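Local coordinates for protein triacylglycerol lipase (Yarrowia lipolytica, PDB 3O0D) that probably hydrolyses the ester bonds of triacylglycerols as a secreted, glycosylated yeast lipase of the alpha/beta-hydrolase fold, at residues F108-I114 / Y133-Y137; R228-Q234 / G276-Q282. All blocks are in the same frame, centred on the assembly; numbering follows the deposited sequence.

How the interactions relate
Two contacts of this alpha/beta-hydrolase each close a loop of the chain, one between a turn and a helix, the other between two loops. Following the chain from the N terminus, interaction 1 comes first: the loop after strand 105-107 meets helix 127-150, closing an excursion that includes strand 124-126. Interaction 2 opens only after that, joining the loop behind strand 222-227 to the loop ahead of helix 285-290 and enclosing strands 247-250, 262-265 and 269-270. The two loops therefore follow in series, neither nesting nor crossing. The centres of the two contacts stand about 30 Å apart, on opposite sides of the chain's centre.

Interaction 1: F108-I114 / Y133-Y137; sequences FDLAANI and YNNTY. With NAG (2-acetamido-2-deoxy-beta-D-glucopyranose), chain I; NAG (2-acetamido-2-deoxy-beta-D-glucopyranose), chain H.
The hydroxyl of Tyr133 donates a short bond to the backbone oxygen of Ala112, OH to O 2.6 Å, coming from above the carbonyl plane. The amide nitrogen of the same alanine gives a nearly straight bond (173° at the hydrogen) to OD1 of Asn134, 2.8 Å from N to OD1, in the carbonyl plane and on a lone pair. Successive helix residues thus hold both polar backbone atoms of Ala112.

With CG anti to the backbone N (chi1 160°), the ring of Tyr133 reaches across to the loop, where the Phe108 ring meets it in an edge-to-face stack: the edge of Phe108 is turned to the face of Tyr133, centroids 5.4 Å apart and planes at 68°. CB of Ala111 packs against the Tyr133 ring, 3.6 Å from CE2. The meeting joins the type II beta turn of Ala111 to Ile114, which follows a short 3-10 segment, to helix 127-150, and both partners carry an N-linked sugar. ND2 of Asn134 is bonded to C1 of one N-acetylglucosamine, whose acetamido N2 donates an almost linear bond to the carbonyl of Leu110, N2 to O 3.1 Å; the sugar therefore bridges helix and loop much as the protein side chains do. Asn113 in the turn bears the other glycan.

Tyr137, one helical turn after Tyr133, sets CD2 3.6 Å from CB of Ala112, while its CE1 lies 3.5 Å from the acetamido methyl C8 of the Asn113 sugar.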
ATOM      1  N   PHE A 108     -16.800   1.463  -6.346  1.00 27.89           N
ATOM      2  CA  PHE A 108     -16.202   0.447  -5.448  1.00 27.95           C
ATOM      3  C   PHE A 108     -17.228  -0.515  -4.855  1.00 28.70           C
ATOM      4  O   PHE A 108     -16.869  -1.619  -4.445  1.00 28.13           O
ATOM      5  CB  PHE A 108     -15.341   1.075  -4.298  1.00 28.41           C
ATOM      6  CG  PHE A 108     -14.473   0.077  -3.558  1.00 26.77           C
ATOM      7  CD1 PHE A 108     -13.743  -0.883  -4.232  1.00 26.23           C
ATOM      8  CD2 PHE A 108     -14.369   0.104  -2.153  1.00 27.27           C
ATOM      9  CE1 PHE A 108     -12.955  -1.831  -3.533  1.00 27.04           C
ATOM     10  CE2 PHE A 108     -13.588  -0.816  -1.488  1.00 23.61           C
ATOM     11  CZ  PHE A 108     -12.898  -1.781  -2.156  1.00 25.40           C
ATOM     12  N   ASP A 109     -18.525  -0.132  -4.845  1.00 30.13           N
ATOM     13  CA  ASP A 109     -19.508  -1.075  -4.323  1.00 30.87           C
ATOM     14  C   ASP A 109     -19.735  -2.304  -5.232  1.00 30.49           C
ATOM     15  O   ASP A 109     -20.362  -3.297  -4.827  1.00 30.95           O
ATOM     16  CB  ASP A 109     -20.829  -0.385  -3.877  1.00 32.62           C
ATOM     17  CG  ASP A 109     -21.600   0.233  -5.038  1.00 36.41           C
ATOM     18  OD1 ASP A 109     -21.462  -0.274  -6.175  1.00 34.55           O
ATOM     19  OD2 ASP A 109     -22.358   1.237  -4.806  1.00 42.34           O
ATOM     20  N   LEU A 110     -19.170  -2.301  -6.424  1.00 28.23           N
ATOM     21  CA  LEU A 110     -19.175  -3.511  -7.226  1.00 28.34           C
ATOM     22  C   LEU A 110     -18.151  -4.532  -6.779  1.00 27.71           C
ATOM     23  O   LEU A 110     -18.191  -5.670  -7.219  1.00 27.69           O
ATOM     24  CB  LEU A 110     -19.055  -3.168  -8.725  1.00 28.09           C
ATOM     25  CG  LEU A 110     -20.248  -2.306  -9.223  1.00 31.93           C
ATOM     26  CD1 LEU A 110     -19.928  -1.746 -10.610  1.00 33.67           C
ATOM     27  CD2 LEU A 110     -21.607  -3.068  -9.224  1.00 36.30           C
ATOM     28  N   ALA A 111     -17.229  -4.139  -5.875  1.00 26.10           N
ATOM     29  CA  ALA A 111     -16.131  -5.041  -5.472  1.00 24.43           C
ATOM     30  C   ALA A 111     -16.599  -6.028  -4.414  1.00 24.51           C
ATOM     31  O   ALA A 111     -17.588  -5.760  -3.705  1.00 24.89           O
ATOM     32  CB  ALA A 111     -15.001  -4.208  -4.906  1.00 23.94           C
ATOM     33  N   ALA A 112     -15.885  -7.137  -4.273  1.00 22.77           N
ATOM     34  CA  ALA A 112     -16.254  -8.198  -3.320  1.00 23.46           C
ATOM     35  C   ALA A 112     -16.385  -7.651  -1.874  1.00 25.82           C
ATOM     36  O   ALA A 112     -15.555  -6.827  -1.402  1.00 23.49           O
ATOM     37  CB  ALA A 112     -15.252  -9.314  -3.326  1.00 23.95           C
ATOM     38  N   ASN A 113     -17.429  -8.143  -1.173  1.00 25.68           N
ATOM     39  CA  ASN A 113     -17.648  -7.762   0.231  1.00 25.96           C
ATOM     40  C   ASN A 113     -18.024  -6.329   0.522  1.00 26.13           C
ATOM     41  O   ASN A 113     -18.158  -5.940   1.700  1.00 25.52           O
ATOM     42  CB  ASN A 113     -16.416  -8.192   1.123  1.00 24.68           C
ATOM     43  CG  ASN A 113     -16.859  -8.886   2.381  1.00 27.92           C
ATOM     44  OD1 ASN A 113     -17.941  -9.521   2.387  1.00 25.28           O
ATOM     45  ND2 ASN A 113     -16.061  -8.767   3.479  1.00 23.23           N
ATOM     46  N   ILE A 114     -18.192  -5.507  -0.504  1.00 25.75           N
ATOM     47  CA  ILE A 114     -18.643  -4.163  -0.306  1.00 25.82           C
ATOM     48  C   ILE A 114     -20.144  -4.035  -0.566  1.00 30.72           C
ATOM     49  O   ILE A 114     -20.586  -4.143  -1.701  1.00 30.50           O
ATOM     50  CB  ILE A 114     -17.923  -3.181  -1.212  1.00 27.27           C
ATOM     51  CG1 ILE A 114     -16.402  -3.418  -1.165  1.00 23.56           C
ATOM     52  CG2 ILE A 114     -18.305  -1.790  -0.890  1.00 24.56           C
ATOM     53  CD1 ILE A 114     -15.738  -3.269   0.242  1.00 29.44           C
ATOM     54  N   TYR A 133      -7.830  -5.759  -6.099  1.00 16.23           N
ATOM     55  CA  TYR A 133      -8.547  -5.895  -4.756  1.00 16.64           C
ATOM     56  C   TYR A 133      -9.385  -7.194  -4.827  1.00 17.76           C
ATOM     57  O   TYR A 133      -9.314  -8.052  -3.984  1.00 16.35           O
ATOM     58  CB  TYR A 133      -9.422  -4.703  -4.422  1.00 15.46           C
ATOM     59  CG  TYR A 133     -10.400  -5.203  -3.374  1.00 16.79           C
ATOM     60  CD1 TYR A 133      -9.986  -5.380  -2.080  1.00 16.72           C
ATOM     61  CD2 TYR A 133     -11.761  -5.425  -3.704  1.00 15.14           C
ATOM     62  CE1 TYR A 133     -10.891  -5.908  -1.071  1.00 16.56           C
ATOM     63  CE2 TYR A 133     -12.646  -5.932  -2.723  1.00 20.21           C
ATOM     64  CZ  TYR A 133     -12.219  -6.151  -1.441  1.00 20.20           C
ATOM     65  OH  TYR A 133     -13.111  -6.626  -0.483  1.00 16.90           O
ATOM     66  N   ASN A 134     -10.137  -7.378  -5.906  1.00 15.89           N
ATOM     67  CA  ASN A 134     -10.939  -8.578  -5.952  1.00 18.02           C
ATOM     68  C   ASN A 134     -10.197  -9.823  -5.967  1.00 16.31           C
ATOM     69  O   ASN A 134     -10.626 -10.822  -5.388  1.00 17.81           O
ATOM     70  CB  ASN A 134     -11.905  -8.493  -7.190  1.00 18.26           C
ATOM     71  CG  ASN A 134     -13.321  -8.388  -6.807  1.00 24.63           C
ATOM     72  OD1 ASN A 134     -13.740  -7.551  -6.005  1.00 23.99           O
ATOM     73  ND2 ASN A 134     -14.129  -9.243  -7.485  1.00 25.64           N
ATOM     74  N   ASN A 135      -9.100  -9.834  -6.714  1.00 16.95           N
ATOM     75  CA  ASN A 135      -8.280 -10.962  -6.830  1.00 16.36           C
ATOM     76  C   ASN A 135      -7.618 -11.278  -5.485  1.00 15.97           C
ATOM     77  O   ASN A 135      -7.350 -12.412  -5.173  1.00 17.29           O
ATOM     78  CB  ASN A 135      -7.232 -10.781  -7.991  1.00 16.23           C
ATOM     79  CG  ASN A 135      -6.563 -12.019  -8.335  1.00 14.41           C
ATOM     80  OD1 ASN A 135      -7.222 -13.107  -8.674  1.00 20.72           O
ATOM     81  ND2 ASN A 135      -5.269 -11.991  -8.347  1.00 12.75           N
ATOM     82  N   THR A 136      -7.343 -10.263  -4.713  1.00 15.12           N
ATOM     83  CA  THR A 136      -6.823 -10.555  -3.336  1.00 13.38           C
ATOM     84  C   THR A 136      -7.953 -11.233  -2.472  1.00 14.31           C
ATOM     85  O   THR A 136      -7.726 -12.297  -1.926  1.00 15.98           O
ATOM     86  CB  THR A 136      -6.388  -9.285  -2.597  1.00 14.39           C
ATOM     87  OG1 THR A 136      -5.560  -8.478  -3.408  1.00 14.38           O
ATOM     88  CG2 THR A 136      -5.561  -9.678  -1.284  1.00 15.48           C
ATOM     89  N   TYR A 137      -9.128 -10.650  -2.499  1.00 15.99           N
ATOM     90  CA  TYR A 137     -10.268 -11.150  -1.702  1.00 17.67           C
ATOM     91  C   TYR A 137     -10.578 -12.621  -2.076  1.00 17.87           C
ATOM     92  O   TYR A 137     -10.689 -13.546  -1.225  1.00 17.51           O
ATOM     93  CB  TYR A 137     -11.450 -10.227  -1.867  1.00 18.02           C
ATOM     94  CG  TYR A 137     -12.584 -10.630  -0.944  1.00 21.24           C
ATOM     95  CD1 TYR A 137     -12.725 -10.061   0.321  1.00 23.73           C
ATOM     96  CD2 TYR A 137     -13.435 -11.638  -1.319  1.00 26.02           C
ATOM     97  CE1 TYR A 137     -13.737 -10.487   1.191  1.00 29.58           C
ATOM     98  CE2 TYR A 137     -14.437 -12.086  -0.463  1.00 30.25           C
ATOM     99  CZ  TYR A 137     -14.579 -11.497   0.786  1.00 33.14           C
ATOM    100  OH  TYR A 137     -15.612 -11.944   1.599  1.00 33.82           O
TER
HETATM  101  C1  NAG I 303     -15.554  -9.323  -7.223  1.00 26.31           C
HETATM  102  C2  NAG I 303     -16.409  -9.023  -8.449  1.00 29.33           C
HETATM  103  C3  NAG I 303     -17.830  -9.481  -8.136  1.00 32.08           C
HETATM  104  C4  NAG I 303     -17.934 -10.905  -7.591  1.00 31.92           C
HETATM  105  C5  NAG I 303     -16.972 -11.103  -6.421  1.00 34.54           C
HETATM  106  C6  NAG I 303     -16.736 -12.544  -5.987  1.00 36.19           C
HETATM  107  C7  NAG I 303     -15.709  -7.145  -9.816  1.00 29.86           C
HETATM  108  C8  NAG I 303     -15.780  -5.704 -10.145  1.00 32.81           C
HETATM  109  N2  NAG I 303     -16.434  -7.620  -8.784  1.00 32.51           N
HETATM  110  O3  NAG I 303     -18.681  -9.314  -9.284  1.00 33.41           O
HETATM  111  O4  NAG I 303     -19.270 -11.019  -7.118  1.00 36.39           O
HETATM  112  O5  NAG I 303     -15.667 -10.660  -6.798  1.00 31.15           O
HETATM  113  O6  NAG I 303     -16.302 -12.478  -4.647  1.00 34.41           O
HETATM  114  O7  NAG I 303     -14.996  -7.870 -10.484  1.00 34.10           O
HETATM  115  C1  NAG H 302     -16.494  -9.470   4.675  1.00 21.83           C
HETATM  116  C2  NAG H 302     -15.293  -9.545   5.645  1.00 21.69           C
HETATM  117  C3  NAG H 302     -15.789 -10.107   6.971  1.00 21.35           C
HETATM  118  C4  NAG H 302     -16.965  -9.285   7.510  1.00 24.28           C
HETATM  119  C5  NAG H 302     -18.041  -9.343   6.453  1.00 26.07           C
HETATM  120  C6  NAG H 302     -19.413  -8.745   6.821  1.00 25.71           C
HETATM  121  C7  NAG H 302     -13.096  -9.953   4.618  1.00 26.30           C
HETATM  122  C8  NAG H 302     -12.060 -10.960   4.211  1.00 22.95           C
HETATM  123  N2  NAG H 302     -14.220 -10.423   5.172  1.00 24.59           N
HETATM  124  O3  NAG H 302     -14.684 -10.107   7.895  1.00 25.53           O
HETATM  125  O4  NAG H 302     -17.485  -9.931   8.676  1.00 25.60           O
HETATM  126  O5  NAG H 302     -17.503  -8.708   5.274  1.00 24.70           O
HETATM  127  O6  NAG H 302     -19.187  -7.523   7.427  1.00 29.51           O
HETATM  128  O7  NAG H 302     -12.933  -8.762   4.423  1.00 24.29           O

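Interaction 2: R228-Q234 / G276-Q282; sequences RGDIVPQ and GNTLLQQ
The side chain of Gln282 lies nearly perpendicular to that of Gln234, their amide planes 44° apart, and NE2 of Gln282 donates to OE1 of Gln234 at 2.9 Å. Asn277 reaches that same oxygen from the opposite face, ND2 to OE1 3.0 Å, with its amide steeply inclined, 75° from that of Gln234. The oxygen of the same Asn277 amide, OD1, accepts from the backbone N of Gly229 at 2.8 Å, the donor standing above the carbonyl plane. Arg228 runs antiparallel alongside Asn277, bending at chi3 (-57°) to bring NH1 within 2.9 Å of Gln281 OE1, a bent bond, while NE keeps its salt bridge to Asp251. From the opposite face of the Gln281 amide plane the backbone N of Thr278 donates a second hydrogen bond to OE1. Replacing Gln281 by an alanine would probably leave Arg228 NH1 and the amide N of Thr278 without this shared acceptor. CG2 of Ile231 packs on CB of Gln282. Beside this network Asp230 forms an Asx turn with Val232 and bonds through OD2 to Tyr292 and His289, an arrangement consistent with the acid of a Ser-His-Asp catalytic triad, carried as in other alpha/beta-hydrolases on a loop after a sheet strand.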
ATOM      1  N   ARG A 228      11.033  10.196  -3.412  1.00 10.47           N
ATOM      2  CA  ARG A 228      11.497  11.150  -4.436  1.00 11.24           C
ATOM      3  C   ARG A 228      11.898  10.388  -5.693  1.00 12.08           C
ATOM      4  O   ARG A 228      12.633   9.391  -5.691  1.00 12.30           O
ATOM      5  CB  ARG A 228      12.706  11.918  -3.962  1.00 13.01           C
ATOM      6  CG  ARG A 228      13.036  12.916  -5.098  1.00 12.68           C
ATOM      7  CD  ARG A 228      13.744  14.115  -4.753  1.00 18.54           C
ATOM      8  NE  ARG A 228      13.144  14.998  -3.725  1.00 17.14           N
ATOM      9  CZ  ARG A 228      12.210  15.894  -3.959  1.00 16.16           C
ATOM     10  NH1 ARG A 228      11.653  15.985  -5.167  1.00 15.54           N
ATOM     11  NH2 ARG A 228      11.823  16.664  -2.959  1.00 13.12           N
ATOM     12  N   GLY A 229      11.316  10.883  -6.774  1.00 12.80           N
ATOM     13  CA  GLY A 229      11.626  10.394  -8.115  1.00 12.38           C
ATOM     14  C   GLY A 229      10.794   9.229  -8.579  1.00 14.34           C
ATOM     15  O   GLY A 229      10.810   8.860  -9.747  1.00 14.91           O
ATOM     16  N   ASP A 230      10.012   8.615  -7.688  1.00  9.95           N
ATOM     17  CA  ASP A 230       9.178   7.546  -8.145  1.00 10.63           C
ATOM     18  C   ASP A 230       7.855   8.100  -8.787  1.00 10.29           C
ATOM     19  O   ASP A 230       7.079   8.796  -8.139  1.00 10.12           O
ATOM     20  CB  ASP A 230       8.792   6.699  -6.908  1.00  9.78           C
ATOM     21  CG  ASP A 230       7.923   5.480  -7.235  1.00 11.17           C
ATOM     22  OD1 ASP A 230       7.679   5.160  -8.438  1.00 10.72           O
ATOM     23  OD2 ASP A 230       7.524   4.731  -6.267  1.00  9.37           O
ATOM     24  N   ILE A 231       7.630   7.804 -10.086  1.00 12.01           N
ATOM     25  CA  ILE A 231       6.389   8.333 -10.708  1.00 11.57           C
ATOM     26  C   ILE A 231       5.206   7.509 -10.444  1.00 11.11           C
ATOM     27  O   ILE A 231       4.081   7.958 -10.747  1.00 11.53           O
ATOM     28  CB  ILE A 231       6.503   8.384 -12.312  1.00 13.41           C
ATOM     29  CG1 ILE A 231       6.750   6.999 -12.834  1.00 15.58           C
ATOM     30  CG2 ILE A 231       7.678   9.322 -12.705  1.00 17.27           C
ATOM     31  CD1 ILE A 231       6.656   6.892 -14.466  1.00 21.93           C
ATOM     32  N   VAL A 232       5.360   6.348  -9.882  1.00 10.93           N
ATOM     33  CA  VAL A 232       4.144   5.472  -9.691  1.00 11.57           C
ATOM     34  C   VAL A 232       3.076   6.191  -8.861  1.00 14.08           C
ATOM     35  O   VAL A 232       1.882   6.144  -9.174  1.00 13.32           O
ATOM     36  CB  VAL A 232       4.512   4.081  -9.247  1.00 11.11           C
ATOM     37  CG1 VAL A 232       3.239   3.126  -9.055  1.00 13.86           C
ATOM     38  CG2 VAL A 232       5.456   3.457 -10.366  1.00 11.77           C
ATOM     39  N   PRO A 233       3.472   6.804  -7.726  1.00 13.30           N
ATOM     40  CA  PRO A 233       2.498   7.589  -6.978  1.00 12.32           C
ATOM     41  C   PRO A 233       1.915   8.856  -7.642  1.00 13.04           C
ATOM     42  O   PRO A 233       1.083   9.579  -7.075  1.00 13.50           O
ATOM     43  CB  PRO A 233       3.297   7.953  -5.681  1.00 10.43           C
ATOM     44  CG  PRO A 233       4.236   6.790  -5.533  1.00 10.28           C
ATOM     45  CD  PRO A 233       4.742   6.648  -6.984  1.00 11.28           C
ATOM     46  N   GLN A 234       2.413   9.184  -8.855  1.00 10.43           N
ATOM     47  CA  GLN A 234       1.893  10.247  -9.645  1.00 13.02           C
ATOM     48  C   GLN A 234       0.951   9.798 -10.772  1.00 13.89           C
ATOM     49  O   GLN A 234       0.374  10.710 -11.400  1.00 18.81           O
ATOM     50  CB  GLN A 234       3.036  11.062 -10.298  1.00 10.66           C
ATOM     51  CG  GLN A 234       4.170  11.458  -9.231  1.00 14.23           C
ATOM     52  CD  GLN A 234       5.116  12.519  -9.807  1.00 10.26           C
ATOM     53  OE1 GLN A 234       6.234  12.187 -10.158  1.00 13.50           O
ATOM     54  NE2 GLN A 234       4.604  13.741 -10.003  1.00 14.67           N
ATOM     55  N   GLY A 276       6.031  17.181  -6.370  1.00 12.57           N
ATOM     56  CA  GLY A 276       7.186  18.030  -6.743  1.00 12.77           C
ATOM     57  C   GLY A 276       8.381  17.305  -7.424  1.00 13.32           C
ATOM     58  O   GLY A 276       9.421  18.007  -7.723  1.00 13.00           O
ATOM     59  N   ASN A 277       8.225  16.021  -7.697  1.00 12.27           N
ATOM     60  CA  ASN A 277       9.312  15.232  -8.424  1.00 10.93           C
ATOM     61  C   ASN A 277       9.679  16.045  -9.716  1.00 13.92           C
ATOM     62  O   ASN A 277       8.755  16.521 -10.418  1.00 12.79           O
ATOM     63  CB  ASN A 277       8.808  13.924  -8.860  1.00 11.74           C
ATOM     64  CG  ASN A 277       8.864  12.859  -7.726  1.00 13.11           C
ATOM     65  OD1 ASN A 277       9.555  13.086  -6.693  1.00 14.46           O
ATOM     66  ND2 ASN A 277       8.118  11.778  -7.875  1.00 11.37           N
ATOM     67  N   THR A 278      10.963  16.276  -9.915  1.00 11.03           N
ATOM     68  CA  THR A 278      11.419  17.047 -11.106  1.00 14.35           C
ATOM     69  C   THR A 278      11.580  16.077 -12.261  1.00 12.32           C
ATOM     70  O   THR A 278      11.687  14.920 -12.117  1.00 10.99           O
ATOM     71  CB  THR A 278      12.787  17.750 -10.902  1.00 14.55           C
ATOM     72  OG1 THR A 278      13.819  16.755 -10.788  1.00 15.85           O
ATOM     73  CG2 THR A 278      12.750  18.650  -9.685  1.00 16.25           C
ATOM     74  N   LEU A 279      11.689  16.632 -13.479  1.00 12.79           N
ATOM     75  CA  LEU A 279      11.863  15.738 -14.657  1.00 12.60           C
ATOM     76  C   LEU A 279      13.106  14.896 -14.588  1.00 12.34           C
ATOM     77  O   LEU A 279      13.043  13.701 -14.880  1.00 14.25           O
ATOM     78  CB  LEU A 279      12.075  16.703 -15.877  1.00 13.17           C
ATOM     79  CG  LEU A 279      12.122  15.908 -17.190  1.00 16.25           C
ATOM     80  CD1 LEU A 279      10.765  15.303 -17.617  1.00 19.83           C
ATOM     81  CD2 LEU A 279      12.616  16.916 -18.325  1.00 19.72           C
ATOM     82  N   LEU A 280      14.243  15.425 -14.152  1.00 11.17           N
ATOM     83  CA  LEU A 280      15.457  14.637 -14.009  0.50 11.85           C
ATOM     84  C   LEU A 280      15.323  13.561 -12.907  1.00 12.17           C
ATOM     85  O   LEU A 280      15.832  12.463 -13.050  1.00 13.45           O
ATOM     86  CB  LEU A 280      16.649  15.517 -13.682  0.50 12.94           C
ATOM     87  CG  LEU A 280      17.189  16.324 -14.881  0.50 15.16           C
ATOM     88  CD1 LEU A 280      16.071  16.776 -15.684  0.50 20.15           C
ATOM     89  CD2 LEU A 280      18.145  17.473 -14.481  0.50 14.34           C
ATOM     90  N   GLN A 281      14.621  13.943 -11.830  1.00 12.60           N
ATOM     91  CA  GLN A 281      14.358  12.961 -10.766  1.00 12.83           C
ATOM     92  C   GLN A 281      13.526  11.786 -11.213  1.00 13.31           C
ATOM     93  O   GLN A 281      13.715  10.680 -10.651  1.00 14.14           O
ATOM     94  CB  GLN A 281      13.723  13.628  -9.521  1.00 12.00           C
ATOM     95  CG  GLN A 281      14.700  14.481  -8.786  1.00 13.46           C
ATOM     96  CD  GLN A 281      14.020  15.506  -7.905  1.00 12.29           C
ATOM     97  OE1 GLN A 281      12.771  15.495  -7.766  1.00 11.75           O
ATOM     98  NE2 GLN A 281      14.820  16.343  -7.237  1.00 15.48           N
ATOM     99  N   GLN A 282      12.659  11.969 -12.222  1.00 13.15           N
ATOM    100  CA  GLN A 282      11.685  10.964 -12.693  1.00 13.95           C
ATOM    101  C   GLN A 282      12.259  10.007 -13.737  1.00 16.86           C
ATOM    102  O   GLN A 282      11.562   9.050 -14.136  1.00 18.06           O
ATOM    103  CB  GLN A 282      10.432  11.589 -13.266  1.00 15.38           C
ATOM    104  CG  GLN A 282       9.622  12.525 -12.321  1.00 14.87           C
ATOM    105  CD  GLN A 282       8.604  13.386 -13.065  1.00 21.23           C
ATOM    106  OE1 GLN A 282       8.877  13.863 -14.205  1.00 20.80           O
ATOM    107  NE2 GLN A 282       7.410  13.585 -12.461  1.00 18.15           N
TER
HETATM  108  O   HOH W   1      10.935   7.752 -11.876  1.00 34.96           O
HETATM  109  O   HOH W   2       6.174  16.257 -10.670  1.00 18.76           O